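Local coordinates for dihydropteroate synthase (Mycobacterium smegmatis, PDB 6OMZ), which probably catalyses the condensation of para-aminobenzoate with 6-hydroxymethyl-7,8-dihydropterin diphosphate to 7,8-dihydropteroate, a precursor of folates, at residues E67-G72 with D102-D107; V120-G125 with P130-V135; R84-I89 with A109-E114. The protein carries 1 engineered substitution. One frame throughout, in Å; residues are numbered along the deposited sequence. Where two conformers were deposited one is given.

Interaction 1: residues E67-G72 with D102-D107. With PMM (pterin-6-yl-methyl-monophosphate), chain D.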
ATOM      1  N   GLU A  67      -2.872 -12.083  -2.474  1.00 14.99           N
ATOM      2  CA  GLU A  67      -3.110 -12.594  -1.142  1.00 26.75           C
ATOM      3  C   GLU A  67      -3.791 -11.526  -0.299  1.00 22.10           C
ATOM      4  O   GLU A  67      -3.840 -10.346  -0.657  1.00 26.98           O
ATOM      5  CB  GLU A  67      -1.793 -13.037  -0.487  1.00 28.02           C
ATOM      6  CG  GLU A  67      -1.895 -14.321   0.283  1.00 47.94           C
ATOM      7  CD  GLU A  67      -0.539 -14.917   0.560  1.00 58.03           C
ATOM      8  OE1 GLU A  67       0.337 -14.187   1.067  1.00 59.77           O
ATOM      9  OE2 GLU A  67      -0.343 -16.112   0.254  1.00 69.08           O
ATOM     10  N   SER A  68      -4.331 -11.973   0.829  1.00 20.14           N
ATOM     11  CA  SER A  68      -4.830 -11.108   1.884  1.00 21.60           C
ATOM     12  C   SER A  68      -4.088 -11.477   3.162  1.00 22.87           C
ATOM     13  O   SER A  68      -3.627 -12.607   3.314  1.00 21.52           O
ATOM     14  CB  SER A  68      -6.354 -11.285   2.041  1.00 26.09           C
ATOM     15  OG  SER A  68      -6.806 -10.916   3.326  1.00 41.11           O
ATOM     16  N   THR A  69      -3.944 -10.520   4.073  1.00 16.00           N
ATOM     17  CA  THR A  69      -3.349 -10.807   5.371  1.00 17.46           C
ATOM     18  C   THR A  69      -4.335 -10.681   6.517  1.00 18.01           C
ATOM     19  O   THR A  69      -3.956 -10.940   7.654  1.00 20.19           O
ATOM     20  CB  THR A  69      -2.166  -9.873   5.646  1.00 22.96           C
ATOM     21  OG1 THR A  69      -2.595  -8.522   5.442  1.00 19.29           O
ATOM     22  CG2 THR A  69      -0.983 -10.195   4.730  1.00 19.36           C
ATOM     23  N   ARG A  70      -5.580 -10.298   6.257  1.00 17.07           N
ATOM     24  CA  ARG A  70      -6.500 -10.041   7.354  1.00 19.22           C
ATOM     25  C   ARG A  70      -6.946 -11.343   8.020  1.00 22.34           C
ATOM     26  O   ARG A  70      -6.881 -12.417   7.416  1.00 20.70           O
ATOM     27  CB  ARG A  70      -7.705  -9.248   6.856  1.00 21.94           C
ATOM     28  CG  ARG A  70      -8.573  -9.941   5.844  1.00 19.77           C
ATOM     29  CD  ARG A  70      -9.698  -8.997   5.428  1.00 23.45           C
ATOM     30  NE  ARG A  70      -9.161  -7.651   5.255  1.00 24.76           N
ATOM     31  CZ  ARG A  70      -8.777  -7.149   4.084  1.00 23.30           C
ATOM     32  NH1 ARG A  70      -8.897  -7.881   2.988  1.00 21.35           N
ATOM     33  NH2 ARG A  70      -8.255  -5.927   4.007  1.00 21.50           N
ATOM     34  N   PRO A  71      -7.366 -11.274   9.291  1.00 21.00           N
ATOM     35  CA  PRO A  71      -7.746 -12.493  10.009  1.00 23.91           C
ATOM     36  C   PRO A  71      -8.857 -13.232   9.284  1.00 23.75           C
ATOM     37  O   PRO A  71      -9.778 -12.623   8.740  1.00 22.25           O
ATOM     38  CB  PRO A  71      -8.220 -11.969  11.369  1.00 24.47           C
ATOM     39  CG  PRO A  71      -7.528 -10.652  11.528  1.00 22.74           C
ATOM     40  CD  PRO A  71      -7.407 -10.082  10.159  1.00 23.11           C
ATOM     41  N   GLY A  72      -8.751 -14.555   9.272  1.00 25.83           N
ATOM     42  CA  GLY A  72      -9.775 -15.373   8.660  1.00 34.34           C
ATOM     43  C   GLY A  72      -9.808 -15.330   7.152  1.00 36.45           C
ATOM     44  O   GLY A  72     -10.811 -15.719   6.555  1.00 44.44           O
ATOM     45  N   ASP A 102       2.369  -6.539  -4.562  1.00 11.14           N
ATOM     46  CA  ASP A 102       2.082  -6.540  -3.127  1.00 13.10           C
ATOM     47  C   ASP A 102       2.282  -7.974  -2.644  1.00 13.46           C
ATOM     48  O   ASP A 102       1.388  -8.816  -2.745  1.00 12.85           O
ATOM     49  CB  ASP A 102       0.661  -6.035  -2.878  1.00 14.43           C
ATOM     50  CG  ASP A 102       0.310  -5.904  -1.401  1.00 24.81           C
ATOM     51  OD1 ASP A 102       0.985  -6.500  -0.526  1.00 25.82           O
ATOM     52  OD2 ASP A 102      -0.666  -5.181  -1.112  1.00 26.73           O
ATOM     53  N   THR A 103       3.485  -8.273  -2.148  1.00 12.71           N
ATOM     54  CA  THR A 103       3.772  -9.609  -1.633  1.00 13.77           C
ATOM     55  C   THR A 103       4.829  -9.503  -0.541  1.00 13.01           C
ATOM     56  O   THR A 103       5.669  -8.593  -0.546  1.00 14.67           O
ATOM     57  CB  THR A 103       4.240 -10.583  -2.746  1.00 14.26           C
ATOM     58  OG1 THR A 103       4.309 -11.930  -2.237  1.00 13.44           O
ATOM     59  CG2 THR A 103       5.632 -10.204  -3.250  1.00 14.81           C
ATOM     60  N   MET A 104       4.750 -10.434   0.420  1.00 14.26           N
ATOM     61  CA  MET A 104       5.767 -10.646   1.439  1.00 17.90           C
ATOM     62  C   MET A 104       6.746 -11.750   1.075  1.00 17.28           C
ATOM     63  O   MET A 104       7.663 -12.025   1.856  1.00 19.71           O
ATOM     64  CB  MET A 104       5.145 -11.047   2.787  1.00 22.80           C
ATOM     65  CG  MET A 104       4.021 -10.208   3.318  1.00 28.78           C
ATOM     66  SD  MET A 104       3.446 -10.946   4.878  1.00 28.61           S
ATOM     67  CE  MET A 104       2.685 -12.466   4.323  1.00 32.10           C
ATOM     68  N   HIS A 105       6.545 -12.427  -0.049  1.00 15.74           N
ATOM     69  CA  HIS A 105       7.259 -13.661  -0.349  1.00 20.59           C
ATOM     70  C   HIS A 105       8.248 -13.415  -1.478  1.00 16.60           C
ATOM     71  O   HIS A 105       7.862 -12.943  -2.551  1.00 14.69           O
ATOM     72  CB  HIS A 105       6.260 -14.761  -0.702  1.00 17.24           C
ATOM     73  CG  HIS A 105       5.242 -14.989   0.371  1.00 21.60           C
ATOM     74  ND1 HIS A 105       3.884 -14.922   0.143  1.00 17.46           N
ATOM     75  CD2 HIS A 105       5.388 -15.259   1.691  1.00 23.39           C
ATOM     76  CE1 HIS A 105       3.237 -15.161   1.272  1.00 18.36           C
ATOM     77  NE2 HIS A 105       4.126 -15.365   2.227  1.00 21.76           N
ATOM     78  N   ALA A 106       9.523 -13.724  -1.218  1.00 19.01           N
ATOM     79  CA  ALA A 106      10.590 -13.357  -2.142  1.00 19.55           C
ATOM     80  C   ALA A 106      10.429 -14.050  -3.492  1.00 23.12           C
ATOM     81  O   ALA A 106      10.674 -13.444  -4.544  1.00 17.63           O
ATOM     82  CB  ALA A 106      11.947 -13.686  -1.523  1.00 23.12           C
ATOM     83  N   ASP A 107      10.025 -15.321  -3.485  1.00 20.81           N
ATOM     84  CA  ASP A 107       9.881 -16.041  -4.744  1.00 22.96           C
ATOM     85  C   ASP A 107       8.742 -15.456  -5.568  1.00 20.48           C
ATOM     86  O   ASP A 107       8.829 -15.382  -6.804  1.00 18.87           O
ATOM     87  CB  ASP A 107       9.652 -17.538  -4.483  1.00 24.39           C
ATOM     88  CG  ASP A 107      10.894 -18.260  -3.984  1.00 45.78           C
ATOM     89  OD1 ASP A 107      11.993 -17.660  -3.938  1.00 52.17           O
ATOM     90  OD2 ASP A 107      10.763 -19.457  -3.637  1.00 52.16           O
TER
HETATM   91  N5  PMM D 303      -2.653  -2.259   3.111  1.00 14.18           N
HETATM   92  C6  PMM D 303      -3.007  -3.468   2.636  1.00 14.78           C
HETATM   93  C7  PMM D 303      -2.210  -4.127   1.717  1.00 15.40           C
HETATM   94  N8  PMM D 303      -1.044  -3.661   1.255  1.00 13.64           N
HETATM   95  N1  PMM D 303       0.534  -2.034   1.315  1.00 12.58           N
HETATM   96  C2  PMM D 303       0.987  -0.878   1.794  1.00 13.20           C
HETATM   97  N2  PMM D 303       2.195  -0.439   1.429  1.00 13.00           N
HETATM   98  N3  PMM D 303       0.285  -0.110   2.680  1.00 12.60           N
HETATM   99  C4  PMM D 303      -0.954  -0.430   3.193  1.00 12.74           C
HETATM  100  O4  PMM D 303      -1.531   0.326   3.968  1.00 13.87           O
HETATM  101  C4A PMM D 303      -1.491  -1.719   2.708  1.00 13.31           C
HETATM  102  C8A PMM D 303      -0.693  -2.470   1.760  1.00 10.53           C
HETATM  103  C9  PMM D 303      -4.230  -4.100   3.234  1.00 16.08           C
HETATM  104  O10 PMM D 303      -5.414  -3.374   2.810  1.00 23.78           O
HETATM  105  PA  PMM D 303      -6.365  -3.694   1.525  1.00 19.05           P
HETATM  106  O1P PMM D 303      -7.386  -2.616   1.524  1.00 21.55           O
HETATM  107  O2P PMM D 303      -5.513  -3.669   0.254  1.00 16.53           O
HETATM  108  O3P PMM D 303      -6.966  -5.082   1.703  1.00 20.79           O
HETATM  109  O   HOH W   1       2.100 -12.023   0.401  1.00 20.88           O
HETATM  110  O   HOH W   2      -1.285  -9.477  -1.994  1.00 28.20           O

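Interaction 2: residues V120-G125 with P130-V135. With PMM (pterin-6-yl-methyl-monophosphate), chain D; EDO (1,2-ethanediol), chain G.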
ATOM      1  N   VAL A 120       8.381  -3.439  -5.655  1.00  9.84           N
ATOM      2  CA  VAL A 120       7.958  -4.491  -4.729  1.00 11.08           C
ATOM      3  C   VAL A 120       7.380  -3.826  -3.488  1.00 12.14           C
ATOM      4  O   VAL A 120       8.041  -2.984  -2.868  1.00 11.10           O
ATOM      5  CB  VAL A 120       9.117  -5.428  -4.342  1.00 12.46           C
ATOM      6  CG1 VAL A 120       8.634  -6.461  -3.299  1.00 17.14           C
ATOM      7  CG2 VAL A 120       9.656  -6.130  -5.571  1.00 11.37           C
ATOM      8  N   ASN A 121       6.154  -4.203  -3.129  1.00 14.75           N
ATOM      9  CA  ASN A 121       5.436  -3.635  -1.991  1.00 13.03           C
ATOM     10  C   ASN A 121       5.291  -4.722  -0.922  1.00 11.68           C
ATOM     11  O   ASN A 121       4.460  -5.621  -1.058  1.00 13.26           O
ATOM     12  CB  ASN A 121       4.065  -3.117  -2.432  1.00  9.76           C
ATOM     13  CG  ASN A 121       3.251  -2.592  -1.270  1.00 18.34           C
ATOM     14  OD1 ASN A 121       3.812  -2.149  -0.272  1.00 14.99           O
ATOM     15  ND2 ASN A 121       1.921  -2.642  -1.391  1.00 13.57           N
ATOM     16  N   ASP A 122       6.077  -4.621   0.152  1.00 12.62           N
ATOM     17  CA  ASP A 122       6.205  -5.688   1.153  1.00 12.40           C
ATOM     18  C   ASP A 122       5.585  -5.242   2.474  1.00 16.69           C
ATOM     19  O   ASP A 122       6.196  -4.471   3.220  1.00 10.75           O
ATOM     20  CB  ASP A 122       7.680  -6.030   1.313  1.00 12.33           C
ATOM     21  CG  ASP A 122       7.937  -7.202   2.246  1.00 14.88           C
ATOM     22  OD1 ASP A 122       6.997  -7.746   2.881  1.00 12.25           O
ATOM     23  OD2 ASP A 122       9.121  -7.575   2.330  1.00 19.82           O
ATOM     24  N   VAL A 123       4.381  -5.744   2.782  1.00 12.76           N
ATOM     25  CA  VAL A 123       3.730  -5.332   4.028  1.00 12.70           C
ATOM     26  C   VAL A 123       4.488  -5.823   5.257  1.00 14.34           C
ATOM     27  O   VAL A 123       4.246  -5.327   6.363  1.00 14.50           O
ATOM     28  CB  VAL A 123       2.243  -5.774   4.081  1.00 16.76           C
ATOM     29  CG1 VAL A 123       1.451  -5.175   2.892  1.00 15.48           C
ATOM     30  CG2 VAL A 123       2.100  -7.295   4.142  1.00 18.45           C
ATOM     31  N   SER A 124       5.425  -6.763   5.104  1.00 12.42           N
ATOM     32  CA  SER A 124       6.241  -7.158   6.239  1.00 14.09           C
ATOM     33  C   SER A 124       7.503  -6.321   6.379  1.00 18.17           C
ATOM     34  O   SER A 124       8.241  -6.503   7.356  1.00 18.97           O
ATOM     35  CB  SER A 124       6.642  -8.634   6.134  1.00 16.02           C
ATOM     36  OG  SER A 124       7.662  -8.776   5.146  1.00 15.03           O
ATOM     37  N   GLY A 125       7.780  -5.429   5.430  1.00 18.99           N
ATOM     38  CA  GLY A 125       9.000  -4.641   5.479  1.00 18.88           C
ATOM     39  C   GLY A 125      10.274  -5.458   5.442  1.00 20.16           C
ATOM     40  O   GLY A 125      11.264  -5.070   6.070  1.00 17.62           O
ATOM     41  N   PRO A 130      13.570 -13.789   4.640  1.00 19.71           N
ATOM     42  CA  PRO A 130      14.972 -13.334   4.664  1.00 30.75           C
ATOM     43  C   PRO A 130      15.600 -13.231   3.283  1.00 31.46           C
ATOM     44  O   PRO A 130      16.679 -12.632   3.150  1.00 27.89           O
ATOM     45  CB  PRO A 130      15.678 -14.396   5.526  1.00 24.93           C
ATOM     46  CG  PRO A 130      14.836 -15.611   5.381  1.00 33.87           C
ATOM     47  CD  PRO A 130      13.414 -15.110   5.281  1.00 22.35           C
ATOM     48  N   GLY A 131      14.964 -13.791   2.257  1.00 25.61           N
ATOM     49  CA  GLY A 131      15.442 -13.667   0.896  1.00 23.11           C
ATOM     50  C   GLY A 131      14.973 -12.434   0.151  1.00 17.89           C
ATOM     51  O   GLY A 131      15.441 -12.196  -0.970  1.00 19.26           O
ATOM     52  N   MET A 132      14.055 -11.649   0.732  1.00 14.34           N
ATOM     53  CA  MET A 132      13.506 -10.506   0.005  1.00 16.62           C
ATOM     54  C   MET A 132      14.574  -9.456  -0.269  1.00 15.90           C
ATOM     55  O   MET A 132      14.653  -8.930  -1.387  1.00 17.36           O
ATOM     56  CB  MET A 132      12.344  -9.889   0.780  1.00 19.99           C
ATOM     57  CG  MET A 132      11.556  -8.831  -0.013  1.00 14.82           C
ATOM     58  SD  MET A 132      10.692  -9.509  -1.452  1.00 18.95           S
ATOM     59  CE  MET A 132       9.161 -10.080  -0.701  1.00 15.82           C
ATOM     60  N   ALA A 133      15.410  -9.138   0.727  1.00 17.48           N
ATOM     61  CA  ALA A 133      16.428  -8.112   0.509  1.00 15.05           C
ATOM     62  C   ALA A 133      17.336  -8.479  -0.663  1.00 21.46           C
ATOM     63  O   ALA A 133      17.676  -7.621  -1.487  1.00 17.22           O
ATOM     64  CB  ALA A 133      17.246  -7.890   1.786  1.00 15.40           C
ATOM     65  N   GLY A 134      17.724  -9.753  -0.762  1.00 18.59           N
ATOM     66  CA  GLY A 134      18.598 -10.168  -1.848  1.00 23.38           C
ATOM     67  C   GLY A 134      17.926 -10.065  -3.206  1.00 23.64           C
ATOM     68  O   GLY A 134      18.567  -9.715  -4.202  1.00 18.89           O
ATOM     69  N   VAL A 135      16.630 -10.369  -3.266  1.00 15.47           N
ATOM     70  CA  VAL A 135      15.887 -10.198  -4.514  1.00 17.58           C
ATOM     71  C   VAL A 135      15.923  -8.734  -4.949  1.00 16.54           C
ATOM     72  O   VAL A 135      16.235  -8.414  -6.104  1.00 15.90           O
ATOM     73  CB  VAL A 135      14.440 -10.703  -4.353  1.00 16.54           C
ATOM     74  CG1 VAL A 135      13.586 -10.264  -5.533  1.00 14.09           C
ATOM     75  CG2 VAL A 135      14.411 -12.215  -4.218  1.00 21.74           C
TER
HETATM   76  N5  PMM D 303      -2.653  -2.259   3.111  1.00 14.18           N
HETATM   77  C6  PMM D 303      -3.007  -3.468   2.636  1.00 14.78           C
HETATM   78  C7  PMM D 303      -2.210  -4.127   1.717  1.00 15.40           C
HETATM   79  N8  PMM D 303      -1.044  -3.661   1.255  1.00 13.64           N
HETATM   80  N1  PMM D 303       0.534  -2.034   1.315  1.00 12.58           N
HETATM   81  C2  PMM D 303       0.987  -0.878   1.794  1.00 13.20           C
HETATM   82  N2  PMM D 303       2.195  -0.439   1.429  1.00 13.00           N
HETATM   83  N3  PMM D 303       0.285  -0.110   2.680  1.00 12.60           N
HETATM   84  C4  PMM D 303      -0.954  -0.430   3.193  1.00 12.74           C
HETATM   85  O4  PMM D 303      -1.531   0.326   3.968  1.00 13.87           O
HETATM   86  C4A PMM D 303      -1.491  -1.719   2.708  1.00 13.31           C
HETATM   87  C8A PMM D 303      -0.693  -2.470   1.760  1.00 10.53           C
HETATM   88  C9  PMM D 303      -4.230  -4.100   3.234  1.00 16.08           C
HETATM   89  O10 PMM D 303      -5.414  -3.374   2.810  1.00 23.78           O
HETATM   90  PA  PMM D 303      -6.365  -3.694   1.525  1.00 19.05           P
HETATM   91  O1P PMM D 303      -7.386  -2.616   1.524  1.00 21.55           O
HETATM   92  O2P PMM D 303      -5.513  -3.669   0.254  1.00 16.53           O
HETATM   93  O3P PMM D 303      -6.966  -5.082   1.703  1.00 20.79           O
HETATM   94  C1  EDO G 306      15.578  -5.893   5.244  1.00 30.39           C
HETATM   95  O1  EDO G 306      15.182  -7.244   5.039  1.00 23.44           O
HETATM   96  C2  EDO G 306      14.372  -5.043   5.636  1.00 29.29           C
HETATM   97  O2  EDO G 306      13.773  -5.567   6.839  1.00 31.93           O

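Interaction 3: residues R84-I89 with A109-E114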
ATOM      1  N   ARG A  84      -1.504 -16.455  -9.710  1.00 14.55           N
ATOM      2  CA  ARG A  84      -2.637 -15.539  -9.836  1.00 20.39           C
ATOM      3  C   ARG A  84      -2.208 -14.149 -10.304  1.00 18.77           C
ATOM      4  O   ARG A  84      -2.912 -13.517 -11.105  1.00 17.47           O
ATOM      5  CB  ARG A  84      -3.381 -15.446  -8.501  1.00 19.42           C
ATOM      6  CG  ARG A  84      -4.158 -16.711  -8.152  1.00 21.75           C
ATOM      7  CD  ARG A  84      -4.832 -16.625  -6.792  1.00 20.28           C
ATOM      8  NE  ARG A  84      -5.509 -17.882  -6.480  1.00 18.61           N
ATOM      9  CZ  ARG A  84      -6.284 -18.089  -5.421  1.00 21.59           C
ATOM     10  NH1 ARG A  84      -6.516 -17.106  -4.555  1.00 21.42           N
ATOM     11  NH2 ARG A  84      -6.831 -19.284  -5.234  1.00 22.64           N
ATOM     12  N   VAL A  85      -1.069 -13.654  -9.821  1.00 13.26           N
ATOM     13  CA  VAL A  85      -0.710 -12.268 -10.120  1.00 12.33           C
ATOM     14  C   VAL A  85       0.014 -12.146 -11.459  1.00 12.62           C
ATOM     15  O   VAL A  85      -0.143 -11.133 -12.142  1.00 13.24           O
ATOM     16  CB  VAL A  85       0.126 -11.629  -8.994  1.00 10.46           C
ATOM     17  CG1 VAL A  85      -0.666 -11.547  -7.690  1.00 15.29           C
ATOM     18  CG2 VAL A  85       1.460 -12.360  -8.802  1.00 11.12           C
ATOM     19  N   THR A  86       0.807 -13.149 -11.861  1.00 18.47           N
ATOM     20  CA  THR A  86       1.692 -12.921 -13.006  1.00 13.88           C
ATOM     21  C   THR A  86       0.963 -12.716 -14.338  1.00 14.36           C
ATOM     22  O   THR A  86       1.403 -11.856 -15.121  1.00 14.16           O
ATOM     23  CB  THR A  86       2.747 -14.036 -13.149  1.00 11.34           C
ATOM     24  OG1 THR A  86       2.145 -15.339 -13.125  1.00 17.87           O
ATOM     25  CG2 THR A  86       3.788 -13.922 -12.034  1.00 13.39           C
ATOM     26  N   PRO A  87      -0.134 -13.432 -14.652  1.00 16.53           N
ATOM     27  CA  PRO A  87      -0.840 -13.118 -15.913  1.00 18.53           C
ATOM     28  C   PRO A  87      -1.381 -11.703 -15.950  1.00 17.29           C
ATOM     29  O   PRO A  87      -1.407 -11.068 -17.012  1.00 16.40           O
ATOM     30  CB  PRO A  87      -1.983 -14.147 -15.955  1.00 20.70           C
ATOM     31  CG  PRO A  87      -1.560 -15.248 -15.019  1.00 21.57           C
ATOM     32  CD  PRO A  87      -0.770 -14.564 -13.946  1.00 15.89           C
ATOM     33  N   VAL A  88      -1.846 -11.211 -14.803  1.00 15.09           N
ATOM     34  CA  VAL A  88      -2.369  -9.855 -14.719  1.00 15.33           C
ATOM     35  C   VAL A  88      -1.245  -8.853 -14.920  1.00 11.86           C
ATOM     36  O   VAL A  88      -1.383  -7.880 -15.670  1.00 14.82           O
ATOM     37  CB  VAL A  88      -3.077  -9.650 -13.365  1.00 18.93           C
ATOM     38  CG1 VAL A  88      -3.500  -8.187 -13.183  1.00 19.05           C
ATOM     39  CG2 VAL A  88      -4.277 -10.591 -13.246  1.00 17.59           C
ATOM     40  N   ILE A  89      -0.116  -9.082 -14.253  1.00 15.43           N
ATOM     41  CA  ILE A  89       1.019  -8.176 -14.371  1.00 13.88           C
ATOM     42  C   ILE A  89       1.544  -8.168 -15.798  1.00 15.91           C
ATOM     43  O   ILE A  89       1.896  -7.110 -16.333  1.00 18.13           O
ATOM     44  CB  ILE A  89       2.111  -8.573 -13.357  1.00 14.68           C
ATOM     45  CG1 ILE A  89       1.594  -8.370 -11.923  1.00 13.77           C
ATOM     46  CG2 ILE A  89       3.390  -7.756 -13.583  1.00 15.00           C
ATOM     47  CD1 ILE A  89       2.501  -9.012 -10.849  1.00 15.59           C
ATOM     48  N   ALA A 109       7.745 -12.205  -5.398  1.00 15.53           N
ATOM     49  CA  ALA A 109       8.290 -10.949  -5.904  1.00 18.85           C
ATOM     50  C   ALA A 109       9.136 -11.185  -7.148  1.00 17.69           C
ATOM     51  O   ALA A 109       9.009 -10.472  -8.147  1.00 14.60           O
ATOM     52  CB  ALA A 109       9.128 -10.260  -4.821  1.00 16.53           C
ATOM     53  N   ARG A 110      10.013 -12.190  -7.098  1.00 15.84           N
ATOM     54  CA  ARG A 110      10.875 -12.463  -8.240  0.61 20.60           C
ATOM     55  C   ARG A 110      10.054 -12.806  -9.480  1.00 22.64           C
ATOM     56  O   ARG A 110      10.323 -12.288 -10.569  1.00 16.47           O
ATOM     57  CB  ARG A 110      11.854 -13.590  -7.898  0.61 25.20           C
ATOM     58  CG  ARG A 110      12.981 -13.728  -8.898  0.61 33.49           C
ATOM     59  CD  ARG A 110      14.126 -14.566  -8.350  0.61 39.45           C
ATOM     60  NE  ARG A 110      13.690 -15.901  -7.962  0.61 44.04           N
ATOM     61  CZ  ARG A 110      13.891 -16.437  -6.761  0.61 50.23           C
ATOM     62  NH1 ARG A 110      14.536 -15.752  -5.824  0.61 50.61           N
ATOM     63  NH2 ARG A 110      13.458 -17.664  -6.504  0.61 51.81           N
ATOM     64  N   ALA A 111       9.037 -13.660  -9.332  1.00 18.68           N
ATOM     65  CA  ALA A 111       8.191 -14.013 -10.473  1.00 19.60           C
ATOM     66  C   ALA A 111       7.425 -12.802 -11.000  1.00 15.92           C
ATOM     67  O   ALA A 111       7.257 -12.644 -12.216  1.00 13.20           O
ATOM     68  CB  ALA A 111       7.218 -15.130 -10.088  1.00 20.75           C
ATOM     69  N   ALA A 112       6.957 -11.933 -10.101  1.00 12.08           N
ATOM     70  CA  ALA A 112       6.242 -10.734 -10.526  1.00 15.32           C
ATOM     71  C   ALA A 112       7.159  -9.784 -11.285  1.00 15.96           C
ATOM     72  O   ALA A 112       6.736  -9.159 -12.266  1.00 14.48           O
ATOM     73  CB  ALA A 112       5.635 -10.029  -9.312  1.00 12.16           C
ATOM     74  N   LEU A 113       8.410  -9.646 -10.834  1.00 15.33           N
ATOM     75  CA  LEU A 113       9.378  -8.826 -11.557  1.00 13.63           C
ATOM     76  C   LEU A 113       9.654  -9.391 -12.945  1.00 14.63           C
ATOM     77  O   LEU A 113       9.751  -8.636 -13.926  1.00 16.65           O
ATOM     78  CB  LEU A 113      10.680  -8.717 -10.757  1.00 13.89           C
ATOM     79  CG  LEU A 113      10.570  -7.945  -9.442  1.00 18.46           C
ATOM     80  CD1 LEU A 113      11.839  -8.020  -8.611  1.00 17.38           C
ATOM     81  CD2 LEU A 113      10.211  -6.488  -9.722  1.00 16.56           C
ATOM     82  N   GLU A 114       9.820 -10.717 -13.044  1.00 16.47           N
ATOM     83  CA  GLU A 114       9.941 -11.340 -14.359  1.00 16.47           C
ATOM     84  C   GLU A 114       8.760 -10.983 -15.247  1.00 14.39           C
ATOM     85  O   GLU A 114       8.913 -10.835 -16.466  1.00 20.93           O
ATOM     86  CB  GLU A 114      10.040 -12.862 -14.235  1.00 16.49           C
ATOM     87  CG  GLU A 114      11.245 -13.379 -13.472  1.00 18.97           C
ATOM     88  CD  GLU A 114      11.212 -14.891 -13.344  1.00 28.20           C
ATOM     89  OE1 GLU A 114      11.230 -15.570 -14.393  1.00 27.90           O
ATOM     90  OE2 GLU A 114      11.149 -15.407 -12.201  1.00 29.18           O
TER

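Interaction 1: residues E67-G72 with D102-D107
Glu67 faces the turn Thr103-Met104-His105, each on a loop that follows a parallel strand; the closest pair of CA atoms, Glu67 and Thr103, is 7.5 Å apart. The Glu67 chain runs out extended beyond CG and sets OE1 3.1 Å from His105 CE1, at the ring's edge and close to its plane. Carboxylate and imidazole stand almost perpendicular, 85° apart. His105 ND1 is meanwhile bonded to Glu81, which also holds Thr103 OG1, and Thr103 OG1 accepts from the His105 N in an ST turn. Beside this, the Thr69 CG2 methyl lies 4.3 Å from Met104 CE. Two waters link the segments: one donates to Glu67 OE1 (2.9 Å) and accepts from Met104 N, the other joins Glu67 N to Asp102 O. Toward the pterin monophosphate, Arg70 NH2 donates to ligand O3P (2.8 Å, 162°), which lies at the guanidinium edge, while Asp102 OD2, salt-bridged to Arg269, approaches pterin N8 at 2.8 Å. The contact is largely polar and water-mediated, with one methyl contact at Thr69; two carboxylates, Glu81 bonded at ND1 and Glu67 at the CE1 edge, would probably favour positive charge on His105.

Interaction 2: residues V120-G125 with P130-V135
Val120 and Asp122 turn their side chains from strand 119-122 toward Met132 of the following helix, the closest CA atoms being those of Asp122 and Met132, 8.8 Å apart. Met132 carries the helix side of the contact. Its chain is bent at both chi2 (65°) and chi3, which folds the thioether back so that CG and CE both come up to Asp122 OD2, CG the nearer at 3.6 Å. The sulfur meets Val120 end on, SD lying 4.1 Å from Val120 CG1. The buried carboxylate is satisfied within its own loop: Asp122 OD1 takes two bonds from the same face of its plane, from Ser124 OG at 2.6 Å on the syn side and from Ser124 N at 2.9 Å, well above the plane, while Asp122 OD2 accepts from Gly126 N. The Ser124 N bond makes an Asx turn, which is laid over a type I beta turn closed by Gly125 N to Asp122 O. Between the two residues facing the helix, Asn121 points to the other side of the strand, into the pterin pocket. Its amide pairs with the pterin as donor and acceptor at once: pterin N2 gives to Asn121 OD1 (2.9 Å, 174°), and Asn121 ND2 gives to pterin N1 (3.1 Å, 160°). Val123 brings CG1 to 3.3 Å from pterin N8. Met132 also touches Trp143 of strand 143-146 and Ala109 of helix 106-114. One strand thus packs on its helix with one side and binds ligand with the other, and its C-terminal turn is pinned by the aspartate. This is the first half of the beta-alpha-beta unit 119-122, 132-139, 143-146 of a TIM barrel, with the pterin at the C-terminal ends of the strands.

Interaction 3: residues R84-I89 with A109-E114
Thr86 and Ile89 of helix 78-93 lie against Ala111 and Ala112 of helix 106-114. The segment axes run nearly parallel, 19° apart and 9.0 Å at closest approach, with Thr86 CA only 5.6 Å from Ala112 CA. Methyls meet methyls at two points: CD1, at the end of the longer Ile89 branch, rests 3.6 Å from Ala112 CB, and Thr86 CG2 lies 4.1 Å from Ala111 CB. Methyls also lie on carbonyl oxygens, Thr86 CG2 at 3.7 Å from Ala111 O and Ile89 CG2, the shorter branch, at 3.9 Å from Ala112 O. The threonine is oriented by its own helix: chi1 of 51° tucks OG1 between N and carbonyl carbon, hydrogen-bonded to Ala82 O one turn back, and swings the methyl to the neighbouring helix. Pro87, next in line, has no N-H to give to the preceding turn, and the helix kinks there. On the barrel side, Ile99 and Ile101 of strand 98-102 meet Ile89, and Ile101 also touches Ala112, so the strand contacts both helices, as expected of neighbouring helices on the outer layer of an alpha/beta barrel. With no hydrogen bond across it, the interface rests mainly on van der Waals contact; small alanine side chains on one helix admit methyls of the other right up to the backbone, consistent with the close approach of Thr86 CA and Ala112 CA.

All three contacts lie in one barrel; the segments of interactions 1 and 3 alternate along the chain, and interaction 2 follows both. Interaction 1 and interaction 2, with centres 11 Å apart, both reach the pterin monophosphate, through Arg70 and Asp102 in the one and Asn121 and Val123 in the other. Thr103 N probably bonds to Asn121 O (3.0 Å), and Met132 CE of interaction 2 sits 3.4 Å from Met104 C of interaction 1. Interaction 3 lies farther out, with Ile89 about 14 Å from the ligand by its side chain. Helix 106-114 connects it to the others: Ala109 CB packs on Met132 SD at 3.8 Å, and Thr103 CG2 meets Ala109 N at 3.6 Å.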